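Local coordinates for protein thymine dioxygenase (Neurospora crassa, PDB 5C3Q) that probably hydroxylates the methyl group of thymine, as an iron- and 2-oxoglutarate-dependent dioxygenase holding both compounds in one pocket, at residues S182-Y196 with P287-S301. Residues are numbered along the deposited sequence; the frame is centred on the assembly and turned at random.
Sequences SFVDVGDNILRLLHY and PRYSIAYFCNPNHKS. With TDR (thymine), chain G; AKG (2-oxoglutaric acid), chain F; EDO (1,2-ethanediol), chain I.
Arg-192 reaches Phe-294 through a chain that leaves with CG anti to the backbone N (chi1 -179°) and bends at chi3, which sets NE at the edge of the phenyl ring, in its plane, 3.6 Å from CE2. Phe-294 presents one face to thymine, with C4 over the ring centre, while Arg-192 sends NH1 to 2-oxoglutarate O2 at 2.9 Å; Glu-124 pairs with its NE. Strands 190-196 and 288-295 are antiparallel, their axes 4.7 Å apart at the closest approach, and hydrogen-bonded pairs Ile-190/Phe-294, Arg-192/Ala-292, Leu-194/Ser-290 and Tyr-196/Arg-288 alternate with non-hydrogen-bonded ones. At that far end Arg-288 extends its chain from CG to NE and grips one carboxylate with two bonds, NH1 to O4 and NH2 to O3. O4 has three donors, since Tyr-196 OH and Ser-290 OG each reach it at 2.7 Å. Just ahead of strand 190-196, Asn-189 spans two partners: OD1 accepts the Asn-296 N-H nearly straight (N-H...O 167°), the donor tilted from the carbonyl plane, and ND2 donates to Tyr-293 OH, which lies in the amide plane, at 2.9 Å. With an alanine here, the Asn-296 N-H would probably lose this acceptor and the Tyr-293 hydroxyl its amide donor. Beyond, Asp-188 lies over the His-299 ring, carboxylate and ring planes 6° apart, and OD2 accepts the His-299 N-H at 2.8 Å from the anti side, tilted from the carboxylate plane; Arg-127 holds OD1. Arg-288 and Ser-290 fit the RXS motif that holds the C5 carboxylate of 2-oxoglutarate in double-stranded beta-helix dioxygenases; here thymine also stacks on Phe-294.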
# COMPACT_ATOMS: atom_id res chain seq x y z
N SER A 182 1.07 12.20 17.42
CA SER A 182 -0.19 12.96 17.49
C SER A 182 -0.84 13.15 16.12
O SER A 182 -2.01 13.51 16.04
CB SER A 182 0.05 14.31 18.15
OG SER A 182 0.75 15.19 17.28
N PHE A 183 -0.08 12.92 15.05
CA PHE A 183 -0.59 13.01 13.69
C PHE A 183 -1.13 11.67 13.16
O PHE A 183 -1.83 11.65 12.15
CB PHE A 183 0.51 13.49 12.73
CG PHE A 183 0.84 14.95 12.86
CD1 PHE A 183 0.11 15.91 12.16
CD2 PHE A 183 1.92 15.37 13.63
CE1 PHE A 183 0.44 17.25 12.26
CE2 PHE A 183 2.24 16.71 13.74
CZ PHE A 183 1.50 17.66 13.05
N VAL A 184 -0.78 10.56 13.81
CA VAL A 184 -1.15 9.22 13.32
C VAL A 184 -1.83 8.30 14.33
O VAL A 184 -2.18 7.17 13.99
CB VAL A 184 0.09 8.48 12.75
CG1 VAL A 184 0.78 9.31 11.68
CG2 VAL A 184 1.08 8.10 13.85
N ASP A 185 -2.06 8.76 15.56
CA ASP A 185 -2.53 7.87 16.64
C ASP A 185 -3.99 7.39 16.52
O ASP A 185 -4.37 6.42 17.18
CB ASP A 185 -2.30 8.50 18.03
CG ASP A 185 -2.92 9.88 18.18
OD1 ASP A 185 -3.65 10.34 17.27
OD2 ASP A 185 -2.68 10.50 19.23
N VAL A 186 -4.80 8.04 15.69
CA VAL A 186 -6.21 7.65 15.52
C VAL A 186 -6.34 6.34 14.73
O VAL A 186 -7.26 5.55 14.95
CB VAL A 186 -7.03 8.78 14.86
CG1 VAL A 186 -8.43 8.32 14.50
CG2 VAL A 186 -7.09 9.99 15.78
N GLY A 187 -5.41 6.10 13.80
CA GLY A 187 -5.43 4.88 13.00
C GLY A 187 -6.47 4.94 11.90
O GLY A 187 -7.19 3.96 11.67
N ASP A 188 -6.54 6.07 11.21
CA ASP A 188 -7.45 6.26 10.07
C ASP A 188 -6.87 5.59 8.83
O ASP A 188 -6.66 6.22 7.80
CB ASP A 188 -7.68 7.76 9.82
CG ASP A 188 -8.57 8.40 10.86
OD1 ASP A 188 -9.54 7.75 11.31
OD2 ASP A 188 -8.31 9.56 11.22
N ASN A 189 -6.64 4.28 8.94
CA ASN A 189 -5.95 3.51 7.93
C ASN A 189 -6.92 2.60 7.19
O ASN A 189 -8.06 2.39 7.63
CB ASN A 189 -4.86 2.68 8.62
CG ASN A 189 -3.91 3.55 9.43
OD1 ASN A 189 -3.59 4.68 9.04
ND2 ASN A 189 -3.47 3.04 10.57
N ILE A 190 -6.49 2.07 6.05
CA ILE A 190 -7.32 1.16 5.26
C ILE A 190 -6.55 -0.14 5.01
O ILE A 190 -5.45 -0.13 4.47
CB ILE A 190 -7.76 1.79 3.92
CG1 ILE A 190 -8.70 2.98 4.17
CG2 ILE A 190 -8.44 0.76 3.02
CD1 ILE A 190 -10.07 2.63 4.72
N LEU A 191 -7.16 -1.25 5.43
CA LEU A 191 -6.61 -2.57 5.20
C LEU A 191 -7.22 -3.11 3.90
O LEU A 191 -8.41 -3.44 3.86
CB LEU A 191 -6.94 -3.48 6.39
CG LEU A 191 -6.67 -4.98 6.32
CD1 LEU A 191 -5.21 -5.27 6.04
CD2 LEU A 191 -7.11 -5.63 7.63
N ARG A 192 -6.41 -3.16 2.85
CA ARG A 192 -6.86 -3.65 1.55
C ARG A 192 -6.37 -5.08 1.29
O ARG A 192 -5.18 -5.31 1.07
CB ARG A 192 -6.37 -2.72 0.43
CG ARG A 192 -6.81 -3.16 -0.96
CD ARG A 192 -6.19 -2.30 -2.05
NE ARG A 192 -7.10 -1.27 -2.54
CZ ARG A 192 -6.85 -0.45 -3.55
NH1 ARG A 192 -5.69 -0.50 -4.20
NH2 ARG A 192 -7.76 0.45 -3.92
N LEU A 193 -7.30 -6.02 1.34
CA LEU A 193 -7.05 -7.40 0.94
C LEU A 193 -7.15 -7.47 -0.58
O LEU A 193 -8.10 -6.96 -1.16
CB LEU A 193 -8.08 -8.34 1.56
CG LEU A 193 -8.26 -8.25 3.08
CD1 LEU A 193 -9.28 -9.27 3.54
CD2 LEU A 193 -6.94 -8.45 3.81
N LEU A 194 -6.16 -8.09 -1.22
CA LEU A 194 -6.11 -8.20 -2.68
C LEU A 194 -6.00 -9.65 -3.13
O LEU A 194 -5.22 -10.43 -2.58
CB LEU A 194 -4.93 -7.41 -3.24
CG LEU A 194 -5.09 -5.89 -3.25
CD1 LEU A 194 -3.74 -5.19 -3.20
CD2 LEU A 194 -5.88 -5.46 -4.47
N HIS A 195 -6.78 -9.99 -4.14
CA HIS A 195 -6.69 -11.28 -4.80
C HIS A 195 -6.63 -11.05 -6.30
O HIS A 195 -7.53 -10.44 -6.89
CB HIS A 195 -7.89 -12.16 -4.42
CG HIS A 195 -8.03 -13.39 -5.25
ND1 HIS A 195 -9.19 -13.70 -5.92
CD2 HIS A 195 -7.15 -14.38 -5.54
CE1 HIS A 195 -9.03 -14.83 -6.58
NE2 HIS A 195 -7.80 -15.26 -6.37
N TYR A 196 -5.56 -11.53 -6.92
CA TYR A 196 -5.40 -11.47 -8.36
C TYR A 196 -5.64 -12.88 -8.89
O TYR A 196 -4.78 -13.74 -8.73
CB TYR A 196 -3.99 -10.98 -8.73
CG TYR A 196 -3.62 -9.63 -8.15
CD1 TYR A 196 -3.04 -9.51 -6.89
CD2 TYR A 196 -3.84 -8.47 -8.88
CE1 TYR A 196 -2.71 -8.27 -6.37
CE2 TYR A 196 -3.50 -7.23 -8.37
CZ TYR A 196 -2.93 -7.13 -7.12
OH TYR A 196 -2.59 -5.89 -6.62
N PRO A 287 -3.05 -17.97 -8.76
CA PRO A 287 -3.57 -16.82 -8.02
C PRO A 287 -2.48 -16.10 -7.22
O PRO A 287 -1.61 -16.76 -6.65
CB PRO A 287 -4.60 -17.45 -7.07
CG PRO A 287 -4.94 -18.77 -7.69
CD PRO A 287 -3.68 -19.23 -8.34
N ARG A 288 -2.53 -14.77 -7.21
CA ARG A 288 -1.63 -13.97 -6.38
C ARG A 288 -2.43 -13.27 -5.28
O ARG A 288 -3.47 -12.66 -5.54
CB ARG A 288 -0.87 -12.94 -7.23
CG ARG A 288 -0.04 -11.95 -6.43
CD ARG A 288 0.91 -11.16 -7.32
NE ARG A 288 1.86 -10.36 -6.55
CZ ARG A 288 1.61 -9.16 -6.02
NH1 ARG A 288 0.42 -8.58 -6.15
NH2 ARG A 288 2.56 -8.53 -5.33
N TYR A 289 -1.93 -13.37 -4.05
CA TYR A 289 -2.51 -12.68 -2.91
C TYR A 289 -1.54 -11.65 -2.38
O TYR A 289 -0.35 -11.93 -2.22
CB TYR A 289 -2.85 -13.66 -1.79
CG TYR A 289 -3.94 -14.62 -2.17
CD1 TYR A 289 -5.28 -14.28 -2.02
CD2 TYR A 289 -3.63 -15.87 -2.69
CE1 TYR A 289 -6.28 -15.16 -2.37
CE2 TYR A 289 -4.62 -16.76 -3.05
CZ TYR A 289 -5.95 -16.40 -2.89
OH TYR A 289 -6.94 -17.28 -3.24
N SER A 290 -2.05 -10.47 -2.11
CA SER A 290 -1.31 -9.47 -1.36
C SER A 290 -2.25 -8.73 -0.42
O SER A 290 -3.48 -8.82 -0.55
CB SER A 290 -0.59 -8.50 -2.30
OG SER A 290 -1.51 -7.73 -3.04
N ILE A 291 -1.65 -8.03 0.53
CA ILE A 291 -2.38 -7.20 1.46
C ILE A 291 -1.68 -5.85 1.51
O ILE A 291 -0.50 -5.77 1.88
CB ILE A 291 -2.44 -7.84 2.86
CG1 ILE A 291 -3.06 -9.24 2.79
CG2 ILE A 291 -3.23 -6.94 3.81
CD1 ILE A 291 -3.08 -9.99 4.10
N ALA A 292 -2.40 -4.81 1.13
CA ALA A 292 -1.91 -3.44 1.24
C ALA A 292 -2.58 -2.76 2.42
O ALA A 292 -3.80 -2.57 2.43
CB ALA A 292 -2.18 -2.67 -0.04
N TYR A 293 -1.78 -2.40 3.42
CA TYR A 293 -2.28 -1.62 4.54
C TYR A 293 -1.90 -0.16 4.33
O TYR A 293 -0.74 0.25 4.55
CB TYR A 293 -1.74 -2.17 5.86
CG TYR A 293 -2.35 -1.55 7.09
CD1 TYR A 293 -3.53 -2.03 7.63
CD2 TYR A 293 -1.73 -0.47 7.71
CE1 TYR A 293 -4.09 -1.47 8.76
CE2 TYR A 293 -2.28 0.10 8.85
CZ TYR A 293 -3.46 -0.40 9.37
OH TYR A 293 -4.01 0.17 10.50
N PHE A 294 -2.87 0.63 3.88
CA PHE A 294 -2.65 2.05 3.61
C PHE A 294 -2.68 2.82 4.92
O PHE A 294 -3.72 2.85 5.60
CB PHE A 294 -3.73 2.60 2.68
CG PHE A 294 -3.78 1.93 1.34
CD1 PHE A 294 -2.68 1.95 0.50
CD2 PHE A 294 -4.93 1.29 0.91
CE1 PHE A 294 -2.72 1.34 -0.74
CE2 PHE A 294 -4.98 0.68 -0.33
CZ PHE A 294 -3.87 0.70 -1.16
N CYS A 295 -1.55 3.41 5.28
CA CYS A 295 -1.48 4.25 6.47
C CYS A 295 -1.69 5.71 6.09
O CYS A 295 -1.17 6.19 5.07
CB CYS A 295 -0.14 4.09 7.17
SG CYS A 295 0.29 2.38 7.56
N ASN A 296 -2.46 6.41 6.92
CA ASN A 296 -2.76 7.82 6.71
C ASN A 296 -2.54 8.62 7.98
O ASN A 296 -2.67 8.09 9.08
CB ASN A 296 -4.22 7.98 6.28
CG ASN A 296 -4.52 7.30 4.95
OD1 ASN A 296 -3.88 7.59 3.94
ND2 ASN A 296 -5.51 6.42 4.94
N PRO A 297 -2.23 9.92 7.84
CA PRO A 297 -2.36 10.78 9.01
C PRO A 297 -3.81 10.79 9.48
O PRO A 297 -4.70 10.41 8.71
CB PRO A 297 -1.96 12.17 8.49
CG PRO A 297 -1.30 11.94 7.18
CD PRO A 297 -1.87 10.68 6.63
N ASN A 298 -4.04 11.18 10.73
CA ASN A 298 -5.40 11.36 11.23
C ASN A 298 -6.15 12.25 10.25
O ASN A 298 -5.59 13.23 9.76
CB ASN A 298 -5.38 12.00 12.62
CG ASN A 298 -4.56 11.22 13.63
OD1 ASN A 298 -4.33 10.02 13.47
ND2 ASN A 298 -4.10 11.90 14.67
N HIS A 299 -7.40 11.90 9.93
CA HIS A 299 -8.17 12.68 8.96
C HIS A 299 -8.27 14.16 9.36
O HIS A 299 -8.34 15.03 8.50
CB HIS A 299 -9.57 12.09 8.75
CG HIS A 299 -9.58 10.76 8.06
ND1 HIS A 299 -8.73 10.44 7.02
CD2 HIS A 299 -10.36 9.67 8.25
CE1 HIS A 299 -8.98 9.21 6.62
NE2 HIS A 299 -9.96 8.72 7.35
N LYS A 300 -8.28 14.42 10.66
CA LYS A 300 -8.31 15.79 11.18
C LYS A 300 -6.99 16.57 11.02
O LYS A 300 -6.98 17.79 11.19
CB LYS A 300 -8.71 15.79 12.67
CG LYS A 300 -7.64 15.23 13.60
CD LYS A 300 -8.18 14.98 15.01
CE LYS A 300 -7.11 14.37 15.89
NZ LYS A 300 -7.60 14.12 17.28
N SER A 301 -5.91 15.87 10.69
CA SER A 301 -4.57 16.49 10.64
C SER A 301 -4.41 17.55 9.57
O SER A 301 -4.87 17.38 8.44
CB SER A 301 -3.50 15.42 10.42
OG SER A 301 -3.37 14.59 11.56
N1 TDR G . -6.86 3.42 -1.72
C2 TDR G . -6.41 4.11 -0.53
O2 TDR G . -7.18 4.27 0.40
N3 TDR G . -5.06 4.61 -0.45
C4 TDR G . -4.15 4.43 -1.54
O4 TDR G . -3.02 4.86 -1.44
C5 TDR G . -4.60 3.73 -2.76
CM5 TDR G . -3.70 3.51 -3.93
C6 TDR G . -5.98 3.23 -2.82
C1 AKG F . -2.05 -1.15 -4.14
O1 AKG F . -2.01 0.10 -4.04
O2 AKG F . -3.08 -1.80 -3.85
C2 AKG F . -0.87 -1.88 -4.63
O5 AKG F . 0.09 -1.26 -5.08
C3 AKG F . -0.86 -3.40 -4.59
C4 AKG F . 0.51 -3.94 -4.98
C5 AKG F . 0.57 -5.45 -4.86
O3 AKG F . 1.69 -5.97 -4.69
O4 AKG F . -0.48 -6.13 -4.95
C1 EDO I . -11.96 0.54 -4.09
O1 EDO I . -10.60 0.18 -3.83
C2 EDO I . -12.22 0.56 -5.59
O2 EDO I . -11.91 1.84 -6.15
O HOH W 1 -4.24 7.90 11.41
O HOH W 2 -10.57 6.44 8.91
O HOH W 3 -8.86 12.19 12.70
O HOH W 4 -8.00 -17.97 -6.26